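Local coordinates for leucine-rich repeat protein (Bacteroides thetaiotaomicron, PDB 4ECN) that is of unknown function but probably works outside the cell, where its leucine-rich repeats are likely to bind another protein, at residues 357-362 with 432-437; 364-369 with 384-389; 288-291 with 297-300; 348-353 with 490-495. One frame throughout, in Å; residues are numbered along the deposited sequence.

Contact 1 of 4, residues 357-362 with 432-437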
loop_
_atom_site.group_PDB
_atom_site.type_symbol
_atom_site.label_atom_id
_atom_site.label_comp_id
_atom_site.label_asym_id
_atom_site.label_seq_id
_atom_site.Cartn_x
_atom_site.Cartn_y
_atom_site.Cartn_z
ATOM N N HIS A 357 -0.592 -1.673 3.508
ATOM C CA HIS A 357 0.516 -2.601 3.316
ATOM C C HIS A 357 1.243 -2.323 1.984
ATOM O O HIS A 357 2.412 -2.674 1.836
ATOM C CB HIS A 357 0.010 -4.055 3.367
ATOM C CG HIS A 357 -1.060 -4.355 2.379
ATOM N ND1 HIS A 357 -2.386 -4.145 2.680
ATOM C CD2 HIS A 357 -0.963 -4.821 1.113
ATOM C CE1 HIS A 357 -3.057 -4.478 1.585
ATOM N NE2 HIS A 357 -2.241 -4.908 0.625
ATOM N N SER A 358 0.556 -1.646 1.052
ATOM C CA SER A 358 0.964 -1.302 -0.313
ATOM C C SER A 358 1.469 0.173 -0.440
ATOM O O SER A 358 1.934 0.561 -1.512
ATOM C CB SER A 358 -0.231 -1.518 -1.244
ATOM O OG SER A 358 0.142 -1.642 -2.608
ATOM N N GLU A 359 1.387 0.976 0.644
ATOM C CA GLU A 359 1.732 2.401 0.676
ATOM C C GLU A 359 3.140 2.683 0.053
ATOM O O GLU A 359 3.257 3.543 -0.830
ATOM C CB GLU A 359 1.676 2.896 2.130
ATOM C CG GLU A 359 1.196 4.324 2.362
ATOM C CD GLU A 359 0.996 4.659 3.833
ATOM O OE1 GLU A 359 1.012 3.715 4.661
ATOM O OE2 GLU A 359 0.884 5.863 4.167
ATOM N N THR A 360 4.183 1.937 0.457
ATOM C CA THR A 360 5.549 2.165 -0.065
ATOM C C THR A 360 5.725 1.696 -1.520
ATOM O O THR A 360 6.699 2.072 -2.189
ATOM C CB THR A 360 6.564 1.459 0.805
ATOM O OG1 THR A 360 6.190 0.082 0.876
ATOM C CG2 THR A 360 6.647 2.065 2.200
ATOM N N VAL A 361 4.787 0.895 -2.011
ATOM C CA VAL A 361 4.830 0.381 -3.365
ATOM C C VAL A 361 3.989 1.268 -4.282
ATOM O O VAL A 361 4.504 1.705 -5.292
ATOM C CB VAL A 361 4.346 -1.093 -3.371
ATOM C CG1 VAL A 361 4.070 -1.614 -4.780
ATOM C CG2 VAL A 361 5.328 -1.990 -2.637
ATOM N N SER A 362 2.705 1.517 -3.955
ATOM C CA SER A 362 1.790 2.236 -4.844
ATOM C C SER A 362 0.953 3.343 -4.152
ATOM O O SER A 362 -0.095 3.719 -4.686
ATOM C CB SER A 362 0.835 1.240 -5.497
ATOM O OG SER A 362 0.246 0.353 -4.560
ATOM N N ASN A 432 9.343 -0.443 9.567
ATOM C CA ASN A 432 9.599 0.806 8.865
ATOM C C ASN A 432 8.286 1.563 8.734
ATOM O O ASN A 432 7.295 1.026 8.230
ATOM C CB ASN A 432 10.278 0.576 7.518
ATOM C CG ASN A 432 11.766 0.272 7.613
ATOM O OD1 ASN A 432 12.330 -0.038 8.684
ATOM N ND2 ASN A 432 12.445 0.372 6.478
ATOM N N LEU A 433 8.277 2.804 9.249
ATOM C CA LEU A 433 7.088 3.654 9.312
ATOM C C LEU A 433 6.892 4.461 8.049
ATOM O O LEU A 433 7.865 4.935 7.461
ATOM C CB LEU A 433 7.188 4.609 10.515
ATOM C CG LEU A 433 7.437 3.930 11.852
ATOM C CD1 LEU A 433 7.786 4.921 12.898
ATOM C CD2 LEU A 433 6.247 3.100 12.282
ATOM N N THR A 434 5.613 4.634 7.655
ATOM C CA THR A 434 5.186 5.443 6.506
ATOM C C THR A 434 4.607 6.778 6.997
ATOM O O THR A 434 4.317 7.675 6.194
ATOM C CB THR A 434 4.156 4.697 5.632
ATOM O OG1 THR A 434 2.953 4.450 6.367
ATOM C CG2 THR A 434 4.695 3.425 5.018
ATOM N N ASN A 435 4.414 6.886 8.317
ATOM C CA ASN A 435 3.810 8.043 8.976
ATOM C C ASN A 435 4.183 8.082 10.469
ATOM O O ASN A 435 4.587 7.045 11.013
ATOM C CB ASN A 435 2.283 7.963 8.813
ATOM C CG ASN A 435 1.662 6.758 9.499
ATOM O OD1 ASN A 435 1.474 6.709 10.728
ATOM N ND2 ASN A 435 1.323 5.759 8.715
ATOM N N ARG A 436 3.980 9.239 11.139
ATOM C CA ARG A 436 4.207 9.367 12.588
ATOM C C ARG A 436 2.846 9.675 13.304
ATOM O O ARG A 436 2.797 10.553 14.165
ATOM C CB ARG A 436 5.295 10.431 12.948
ATOM C CG ARG A 436 6.717 10.278 12.348
ATOM C CD ARG A 436 7.396 8.972 12.740
ATOM N NE ARG A 436 8.813 8.861 12.352
ATOM C CZ ARG A 436 9.274 8.439 11.170
ATOM N NH1 ARG A 436 8.432 8.167 10.172
ATOM N NH2 ARG A 436 10.580 8.340 10.962
ATOM N N ILE A 437 1.755 8.934 12.942
ATOM C CA ILE A 437 0.419 9.057 13.560
ATOM C C ILE A 437 0.477 8.356 14.922
ATOM O O ILE A 437 0.563 7.132 14.971
ATOM C CB ILE A 437 -0.727 8.502 12.656
ATOM C CG1 ILE A 437 -0.798 9.237 11.291
ATOM C CG2 ILE A 437 -2.076 8.568 13.388
ATOM C CD1 ILE A 437 -1.811 8.677 10.266
#
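T360 and T434 mark the closest approach of the two backbones, with their CA atoms 7.4 Å apart, where the short helix 359-362 faces the turn leading into strand 436-440. One hydrogen bond carries the contact: OG1 of T434 donates to OE1 of E359 over 2.7 Å, coming from above the carboxylate plane, 51° out of it. Threonine suits this place because it offers both a hydroxyl and a methyl. With OG1 set between its own backbone N and carbonyl carbon (chi1 64°), its CG2 is left to meet CG2 of T360 at 3.7 Å. The buried glutamate is well satisfied, since OE1 also accepts from T356 N and N457 ND2 and OE2 accepts from G332 N. Next to T434, OD1 of N435 takes the N-H of I437 in its carbonyl plane at 3.2 Å, an Asx turn that shapes the entry to the strand. Among its neighbours in this leucine-rich repeat region, strand 436-440 pairs in parallel with 338-339, and N435 binds A456 at the end of strand 452-456, while S358 and V361 set the helical segment against helix 386-391.

Contact 2 of 4, residues 364-369 with 384-389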
loop_
_atom_site.group_PDB
_atom_site.type_symbol
_atom_site.label_atom_id
_atom_site.label_comp_id
_atom_site.label_asym_id
_atom_site.label_seq_id
_atom_site.Cartn_x
_atom_site.Cartn_y
_atom_site.Cartn_z
ATOM N N ARG A 364 -1.578 5.428 -2.417
ATOM C CA ARG A 364 -3.035 5.407 -2.215
ATOM C C ARG A 364 -3.704 4.188 -2.857
ATOM O O ARG A 364 -4.801 3.809 -2.441
ATOM C CB ARG A 364 -3.570 6.681 -2.875
ATOM C CG ARG A 364 -5.024 7.022 -2.753
ATOM C CD ARG A 364 -5.277 8.350 -3.437
ATOM N NE ARG A 364 -4.507 9.452 -2.845
ATOM C CZ ARG A 364 -3.788 10.317 -3.549
ATOM N NH1 ARG A 364 -3.738 10.228 -4.868
ATOM N NH2 ARG A 364 -3.114 11.279 -2.940
ATOM N N LEU A 365 -3.078 3.618 -3.904
ATOM C CA LEU A 365 -3.615 2.491 -4.662
ATOM C C LEU A 365 -3.181 1.120 -4.146
ATOM O O LEU A 365 -2.210 0.990 -3.390
ATOM C CB LEU A 365 -3.166 2.580 -6.118
ATOM C CG LEU A 365 -3.555 3.804 -6.895
ATOM C CD1 LEU A 365 -2.848 3.822 -8.249
ATOM C CD2 LEU A 365 -5.069 3.908 -7.027
ATOM N N PHE A 366 -3.932 0.105 -4.601
ATOM C CA PHE A 366 -3.747 -1.328 -4.433
ATOM C C PHE A 366 -3.568 -1.867 -5.816
ATOM O O PHE A 366 -4.553 -2.179 -6.505
ATOM C CB PHE A 366 -4.919 -1.966 -3.686
ATOM C CG PHE A 366 -5.113 -1.469 -2.278
ATOM C CD1 PHE A 366 -5.907 -0.362 -2.021
ATOM C CD2 PHE A 366 -4.530 -2.130 -1.207
ATOM C CE1 PHE A 366 -6.094 0.088 -0.718
ATOM C CE2 PHE A 366 -4.722 -1.684 0.096
ATOM C CZ PHE A 366 -5.496 -0.572 0.332
ATOM N N GLY A 367 -2.321 -1.812 -6.275
ATOM C CA GLY A 367 -1.994 -2.146 -7.649
ATOM C C GLY A 367 -2.418 -0.981 -8.516
ATOM O O GLY A 367 -1.795 0.087 -8.464
ATOM N N ASP A 368 -3.536 -1.144 -9.225
ATOM C CA ASP A 368 -4.067 -0.096 -10.088
ATOM C C ASP A 368 -5.371 0.457 -9.579
ATOM O O ASP A 368 -5.734 1.564 -9.991
ATOM C CB ASP A 368 -4.272 -0.603 -11.526
ATOM C CG ASP A 368 -3.013 -0.631 -12.382
ATOM O OD1 ASP A 368 -1.983 -0.035 -11.956
ATOM O OD2 ASP A 368 -3.070 -1.199 -13.499
ATOM N N GLU A 369 -6.108 -0.291 -8.725
ATOM C CA GLU A 369 -7.386 0.272 -8.280
ATOM C C GLU A 369 -7.281 0.814 -6.865
ATOM O O GLU A 369 -6.302 0.586 -6.146
ATOM C CB GLU A 369 -8.594 -0.675 -8.407
ATOM C CG GLU A 369 -8.385 -2.132 -8.034
ATOM C CD GLU A 369 -9.626 -2.951 -8.330
ATOM O OE1 GLU A 369 -10.309 -2.664 -9.344
ATOM O OE2 GLU A 369 -9.950 -3.841 -7.512
ATOM N N ARG A 384 -9.382 -7.390 -0.933
ATOM C CA ARG A 384 -9.061 -8.292 0.186
ATOM C C ARG A 384 -7.910 -9.282 -0.182
ATOM O O ARG A 384 -7.106 -9.647 0.682
ATOM C CB ARG A 384 -10.304 -9.083 0.602
ATOM C CG ARG A 384 -11.318 -8.302 1.389
ATOM C CD ARG A 384 -12.648 -9.004 1.369
ATOM N NE ARG A 384 -13.506 -8.548 2.462
ATOM C CZ ARG A 384 -14.653 -9.125 2.813
ATOM N NH1 ARG A 384 -15.088 -10.201 2.166
ATOM N NH2 ARG A 384 -15.357 -8.651 3.832
HETATM N N MSE A 385 -7.844 -9.701 -1.465
HETATM C CA MSE A 385 -6.843 -10.641 -1.966
HETATM C C MSE A 385 -5.536 -9.935 -2.350
HETATM O O MSE A 385 -4.584 -10.634 -2.755
HETATM C CB MSE A 385 -7.379 -11.445 -3.198
HETATM C CG MSE A 385 -8.528 -12.436 -2.901
HETATM SE SE MSE A 385 -8.303 -13.663 -1.370
HETATM C CE MSE A 385 -9.131 -12.619 0.007
ATOM N N HIS A 386 -5.465 -8.575 -2.228
ATOM C CA HIS A 386 -4.246 -7.846 -2.607
ATOM C C HIS A 386 -3.056 -8.306 -1.766
ATOM O O HIS A 386 -2.042 -8.659 -2.373
ATOM C CB HIS A 386 -4.407 -6.338 -2.505
ATOM C CG HIS A 386 -3.261 -5.594 -3.110
ATOM N ND1 HIS A 386 -2.232 -5.084 -2.330
ATOM C CD2 HIS A 386 -2.991 -5.332 -4.414
ATOM C CE1 HIS A 386 -1.400 -4.490 -3.173
ATOM N NE2 HIS A 386 -1.802 -4.631 -4.441
ATOM N N TYR A 387 -3.193 -8.400 -0.397
ATOM C CA TYR A 387 -2.092 -8.868 0.463
ATOM C C TYR A 387 -1.559 -10.222 -0.037
ATOM O O TYR A 387 -0.346 -10.386 -0.206
ATOM C CB TYR A 387 -2.491 -8.970 1.955
ATOM C CG TYR A 387 -1.295 -9.150 2.883
ATOM C CD1 TYR A 387 -0.581 -8.057 3.353
ATOM C CD2 TYR A 387 -0.848 -10.420 3.244
ATOM C CE1 TYR A 387 0.534 -8.217 4.176
ATOM C CE2 TYR A 387 0.280 -10.595 4.059
ATOM C CZ TYR A 387 0.973 -9.489 4.517
ATOM O OH TYR A 387 2.077 -9.653 5.325
ATOM N N LYS A 388 -2.471 -11.159 -0.327
ATOM C CA LYS A 388 -2.134 -12.501 -0.790
ATOM C C LYS A 388 -1.293 -12.442 -2.073
ATOM O O LYS A 388 -0.263 -13.102 -2.135
ATOM C CB LYS A 388 -3.415 -13.314 -1.012
ATOM C CG LYS A 388 -3.176 -14.808 -1.091
ATOM C CD LYS A 388 -4.473 -15.608 -1.069
ATOM C CE LYS A 388 -5.257 -15.655 -2.369
ATOM N NZ LYS A 388 -4.804 -16.747 -3.268
ATOM N N LYS A 389 -1.707 -11.627 -3.067
ATOM C CA LYS A 389 -1.040 -11.510 -4.368
ATOM C C LYS A 389 0.304 -10.797 -4.238
ATOM O O LYS A 389 1.272 -11.168 -4.924
ATOM C CB LYS A 389 -1.933 -10.776 -5.411
ATOM C CG LYS A 389 -3.264 -11.510 -5.692
ATOM C CD LYS A 389 -4.109 -10.892 -6.834
ATOM C CE LYS A 389 -5.625 -10.985 -6.645
ATOM N NZ LYS A 389 -6.210 -9.753 -6.002
#
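F366 and H386 form an edge-to-face aromatic contact between a turn that follows helix 359-362 and the first residue of helix 386-391. The ring planes stand at 85° with centroids 5.6 Å apart, and it is the phenylalanine that presents its edge to the imidazole face. Its CB sits over the centre of that face, 4.0 Å from the centroid, making a CH-pi contact. Farther along, CD2 of F366 comes to 3.9 Å from ND1 of H386, which lies near the plane of the phenyl ring. The imidazole is brought alongside the turn because its CG is anti to the backbone N (chi1 -170°). The turn itself, F366 to E369, is a type II' beta turn; its defining bond, E369 N to F366 O, is weak at 3.3 Å, and F366 N donates back to E369 O at 2.9 Å. Glycine fits its second position, where G367 takes a positive phi of 76°. NE2 of H386 is 3.4 Å from G367 N, but the angle is too poor for a hydrogen bond. Both segments belong to the long excursion the chain makes between the neighbouring parallel strands 351-353 and 452-456 of the leucine-rich repeat sheet. M385 and Y387 rest on that sheet farther along, at strands 552-554, 577-579 and 519-521. ND1 of H386, besides lying at the phenyl edge, is hydrogen-bonded to NE2 of H357, which helps to fix the rotation of the imidazole. E369 forms salt bridges with R379 and R382, tying the end of the turn to helix 377-384.

Contact 3 of 4, residues 288-291 with 297-300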
loop_
_atom_site.group_PDB
_atom_site.type_symbol
_atom_site.label_atom_id
_atom_site.label_comp_id
_atom_site.label_asym_id
_atom_site.label_seq_id
_atom_site.Cartn_x
_atom_site.Cartn_y
_atom_site.Cartn_z
ATOM N N TYR A 288 2.931 13.507 -0.888
ATOM C CA TYR A 288 2.434 12.225 -1.354
ATOM C C TYR A 288 3.499 11.509 -2.173
ATOM O O TYR A 288 4.101 12.122 -3.057
ATOM C CB TYR A 288 1.152 12.404 -2.176
ATOM C CG TYR A 288 0.616 11.124 -2.764
ATOM C CD1 TYR A 288 -0.140 10.242 -1.997
ATOM C CD2 TYR A 288 0.819 10.812 -4.105
ATOM C CE1 TYR A 288 -0.649 9.060 -2.539
ATOM C CE2 TYR A 288 0.319 9.631 -4.659
ATOM C CZ TYR A 288 -0.404 8.754 -3.869
ATOM O OH TYR A 288 -0.890 7.598 -4.425
ATOM N N TYR A 289 3.733 10.211 -1.857
ATOM C CA TYR A 289 4.641 9.313 -2.557
ATOM C C TYR A 289 3.823 8.238 -3.240
ATOM O O TYR A 289 3.125 7.481 -2.572
ATOM C CB TYR A 289 5.692 8.709 -1.610
ATOM C CG TYR A 289 6.677 7.799 -2.316
ATOM C CD1 TYR A 289 7.369 8.230 -3.448
ATOM C CD2 TYR A 289 6.923 6.512 -1.852
ATOM C CE1 TYR A 289 8.258 7.391 -4.118
ATOM C CE2 TYR A 289 7.825 5.669 -2.503
ATOM C CZ TYR A 289 8.503 6.120 -3.629
ATOM O OH TYR A 289 9.394 5.306 -4.291
ATOM N N SER A 290 3.882 8.189 -4.569
ATOM C CA SER A 290 3.111 7.230 -5.353
ATOM C C SER A 290 3.803 5.880 -5.463
ATOM O O SER A 290 3.164 4.942 -5.916
ATOM C CB SER A 290 2.845 7.777 -6.747
ATOM O OG SER A 290 4.045 8.049 -7.452
ATOM N N GLY A 291 5.088 5.804 -5.094
ATOM C CA GLY A 291 5.889 4.585 -5.105
ATOM C C GLY A 291 6.307 4.044 -6.457
ATOM O O GLY A 291 6.865 2.938 -6.565
ATOM N N ILE A 297 2.613 12.842 -12.599
ATOM C CA ILE A 297 3.259 13.580 -11.520
ATOM C C ILE A 297 2.130 13.918 -10.573
ATOM O O ILE A 297 1.403 14.872 -10.839
ATOM C CB ILE A 297 4.054 14.809 -12.013
ATOM C CG1 ILE A 297 5.100 14.420 -13.050
ATOM C CG2 ILE A 297 4.641 15.628 -10.843
ATOM C CD1 ILE A 297 5.480 15.619 -13.909
ATOM N N HIS A 298 1.903 13.087 -9.540
ATOM C CA HIS A 298 0.782 13.281 -8.618
ATOM C C HIS A 298 0.925 14.530 -7.778
ATOM O O HIS A 298 2.037 15.011 -7.550
ATOM C CB HIS A 298 0.629 12.074 -7.674
ATOM C CG HIS A 298 0.215 10.824 -8.379
ATOM N ND1 HIS A 298 1.147 9.871 -8.765
ATOM C CD2 HIS A 298 -1.014 10.434 -8.795
ATOM C CE1 HIS A 298 0.454 8.918 -9.369
ATOM N NE2 HIS A 298 -0.850 9.214 -9.415
ATOM N N SER A 299 -0.224 15.049 -7.305
ATOM C CA SER A 299 -0.252 16.172 -6.371
ATOM C C SER A 299 0.407 15.732 -5.083
ATOM O O SER A 299 0.228 14.580 -4.669
ATOM C CB SER A 299 -1.677 16.633 -6.129
ATOM O OG SER A 299 -2.257 17.048 -7.349
ATOM N N LEU A 300 1.215 16.603 -4.501
ATOM C CA LEU A 300 1.959 16.357 -3.278
ATOM C C LEU A 300 1.137 16.490 -2.010
ATOM O O LEU A 300 1.524 15.927 -0.972
ATOM C CB LEU A 300 3.097 17.384 -3.169
ATOM C CG LEU A 300 4.207 17.335 -4.192
ATOM C CD1 LEU A 300 5.168 18.478 -3.961
ATOM C CD2 LEU A 300 4.944 16.010 -4.137
#
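Y288 lies against H298 and the backbone of S299, and each step out along its side chain meets something different. CB is 3.4 Å from the carbonyl oxygen of S299. A chi1 of 177° swings the ring away from its own N and toward the histidine: CD2 touches CB of H298 at 3.8 Å, and CE2 reaches CG of H298 at 3.9 Å. The two rings make an offset edge-to-face pair, the tyrosine edge directed at the imidazole face with the planes at 71°. At the tip, OH of Y288 is hydrogen-bonded to the backbone N of R364, whose side chain also makes a cation-pi contact with the ring. The backbone N of Y288 donates to O of L300 over 2.8 Å. The small S290 fits beside the imidazole, its CB 3.4 Å from ND1 of H298. Both segments belong to the leucine-rich repeat region ahead of strand 317-319, whose V317 joins Q314 at a sodium ion. Chemically, one directional backbone bond helps to hold the segments together at the L300 end, the edge-to-face rings add a weaker contact that still favours this orientation, and the phenol oxygen is satisfied by the backbone N of R364.

Contact 4 of 4, residues 348-353 with 490-495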
loop_
_atom_site.group_PDB
_atom_site.type_symbol
_atom_site.label_atom_id
_atom_site.label_comp_id
_atom_site.label_asym_id
_atom_site.label_seq_id
_atom_site.Cartn_x
_atom_site.Cartn_y
_atom_site.Cartn_z
ATOM N N GLU A 348 -20.880 10.401 6.785
ATOM C CA GLU A 348 -21.170 9.725 5.513
ATOM C C GLU A 348 -19.927 8.936 5.037
ATOM O O GLU A 348 -19.932 8.378 3.956
ATOM C CB GLU A 348 -21.632 10.736 4.441
ATOM C CG GLU A 348 -22.900 11.499 4.792
ATOM C CD GLU A 348 -24.150 10.665 5.002
ATOM O OE1 GLU A 348 -24.405 9.759 4.181
ATOM O OE2 GLU A 348 -24.895 10.944 5.968
ATOM N N LEU A 349 -18.882 8.883 5.858
ATOM C CA LEU A 349 -17.620 8.199 5.582
ATOM C C LEU A 349 -17.859 6.684 5.520
ATOM O O LEU A 349 -18.445 6.115 6.439
ATOM C CB LEU A 349 -16.618 8.585 6.698
ATOM C CG LEU A 349 -15.110 8.553 6.471
ATOM C CD1 LEU A 349 -14.718 9.115 5.145
ATOM C CD2 LEU A 349 -14.409 9.332 7.568
ATOM N N LYS A 350 -17.476 6.063 4.395
ATOM C CA LYS A 350 -17.677 4.644 4.144
ATOM C C LYS A 350 -16.341 3.886 4.046
ATOM O O LYS A 350 -16.294 2.692 4.345
ATOM C CB LYS A 350 -18.507 4.440 2.875
ATOM C CG LYS A 350 -19.983 4.720 3.121
ATOM C CD LYS A 350 -20.864 4.136 2.027
ATOM C CE LYS A 350 -22.311 3.957 2.444
ATOM N NZ LYS A 350 -22.466 2.898 3.493
ATOM N N VAL A 351 -15.264 4.571 3.646
ATOM C CA VAL A 351 -13.920 3.985 3.559
ATOM C C VAL A 351 -12.951 5.006 4.188
ATOM O O VAL A 351 -13.045 6.186 3.920
ATOM C CB VAL A 351 -13.512 3.529 2.127
ATOM C CG1 VAL A 351 -14.335 2.322 1.687
ATOM C CG2 VAL A 351 -13.618 4.653 1.095
ATOM N N LEU A 352 -12.128 4.562 5.125
ATOM C CA LEU A 352 -11.196 5.397 5.884
ATOM C C LEU A 352 -9.882 4.677 6.002
ATOM O O LEU A 352 -9.847 3.523 6.423
ATOM C CB LEU A 352 -11.779 5.735 7.268
ATOM C CG LEU A 352 -10.896 6.511 8.232
ATOM C CD1 LEU A 352 -10.504 7.870 7.662
ATOM C CD2 LEU A 352 -11.590 6.671 9.563
ATOM N N SER A 353 -8.801 5.356 5.627
ATOM C CA SER A 353 -7.487 4.753 5.543
ATOM C C SER A 353 -6.353 5.725 6.012
ATOM O O SER A 353 -6.232 6.840 5.498
ATOM C CB SER A 353 -7.281 4.335 4.096
ATOM O OG SER A 353 -5.999 3.782 3.891
ATOM N N LEU A 490 -21.340 0.116 14.339
ATOM C CA LEU A 490 -20.635 0.030 13.055
ATOM C C LEU A 490 -20.920 -1.347 12.488
ATOM O O LEU A 490 -20.032 -2.193 12.391
ATOM C CB LEU A 490 -19.116 0.327 13.163
ATOM C CG LEU A 490 -18.614 1.501 14.023
ATOM C CD1 LEU A 490 -17.235 1.874 13.628
ATOM C CD2 LEU A 490 -19.472 2.747 13.901
ATOM N N LYS A 491 -22.198 -1.579 12.151
ATOM C CA LYS A 491 -22.736 -2.849 11.668
ATOM C C LYS A 491 -22.419 -3.059 10.153
ATOM O O LYS A 491 -22.761 -4.107 9.591
ATOM C CB LYS A 491 -24.253 -2.906 11.939
ATOM C CG LYS A 491 -24.626 -2.714 13.419
ATOM C CD LYS A 491 -26.113 -2.923 13.702
ATOM C CE LYS A 491 -26.572 -2.441 15.065
ATOM N NZ LYS A 491 -26.665 -0.953 15.144
ATOM N N ASP A 492 -21.719 -2.087 9.522
ATOM C CA ASP A 492 -21.292 -2.155 8.124
ATOM C C ASP A 492 -19.774 -2.361 7.994
ATOM O O ASP A 492 -19.303 -2.618 6.887
ATOM C CB ASP A 492 -21.692 -0.869 7.373
ATOM C CG ASP A 492 -23.135 -0.774 6.876
ATOM O OD1 ASP A 492 -24.007 -1.528 7.396
ATOM O OD2 ASP A 492 -23.398 0.071 5.977
ATOM N N LEU A 493 -19.011 -2.227 9.111
ATOM C CA LEU A 493 -17.549 -2.353 9.135
ATOM C C LEU A 493 -17.151 -3.834 9.115
ATOM O O LEU A 493 -17.149 -4.504 10.153
ATOM C CB LEU A 493 -16.936 -1.613 10.358
ATOM C CG LEU A 493 -15.393 -1.607 10.510
ATOM C CD1 LEU A 493 -14.687 -1.133 9.251
ATOM C CD2 LEU A 493 -14.973 -0.744 11.644
ATOM N N THR A 494 -16.778 -4.317 7.922
ATOM C CA THR A 494 -16.415 -5.710 7.680
ATOM C C THR A 494 -14.921 -5.908 7.501
ATOM O O THR A 494 -14.431 -7.016 7.702
ATOM C CB THR A 494 -17.132 -6.209 6.423
ATOM O OG1 THR A 494 -16.749 -5.405 5.302
ATOM C CG2 THR A 494 -18.636 -6.193 6.578
ATOM N N ASP A 495 -14.198 -4.856 7.086
ATOM C CA ASP A 495 -12.764 -4.964 6.831
ATOM C C ASP A 495 -11.970 -4.022 7.687
ATOM O O ASP A 495 -12.287 -2.839 7.738
ATOM C CB ASP A 495 -12.464 -4.684 5.357
ATOM C CG ASP A 495 -12.898 -5.791 4.418
ATOM O OD1 ASP A 495 -14.109 -6.123 4.405
ATOM O OD2 ASP A 495 -12.040 -6.286 3.658
#
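K350 and D492 reach toward each other from two coils of the leucine-rich repeat solenoid that are not adjacent, since strand 452-456 runs between 351-353 and 495-499 in the parallel part of the sheet. The well-packed side lies inward, where the two segments meet through that middle strand and not directly. L352 and L493 both touch I453, and L352 also rests on L328 of strand 325-329; branched, nonpolar leucines suit this interior, as in the repeats generally. L349 joins them by packing on V325 and L328. Backbone separation is correspondingly wide: the closest CA atoms, those of K350 and L493, are 8.6 Å apart. The outer side is looser. Here NZ of K350 and OD2 of D492 form a long salt bridge of 3.9 Å, and little surface is buried by it. The lysine chain runs almost extended and then bends at its last torsion (chi4 -68°), which directs the amine across to the aspartate. Flexible and charged, lysine can span such a gap, and its amine has further weak partners in D374 OD1 and K449 O. D492 sits in the type I beta turn from L490 to L493, whose closing bond is itself weak. Both residues are partly exposed, so the pairing is probably softened by solvent. At the start of strand 495-499 the hydroxyl OG1 of T494 donates to the anti lone pair of D495 OD1 at 2.9 Å.

In the fold
All four contacts gather on the early part of the leucine-rich repeat solenoid. Contact 3 closes first along the chain; contact 4 then opens at strand 351-353 and encloses contact 1, which in turn encloses contact 2. Contacts 1 and 2 have centres about 14 Å apart and share the H357-H386 hydrogen bond. Contact 3 lies about 13 Å from contact 1, centre to centre, and is joined to contact 2 through Y288 and R364. Contact 4 lies about 18 Å from contact 2, centre to centre, and R384 of contact 2 forms a salt bridge with D495 of contact 4. The long excursion between strands 351-353 and 452-456 is thus tied back to the sheet at several points.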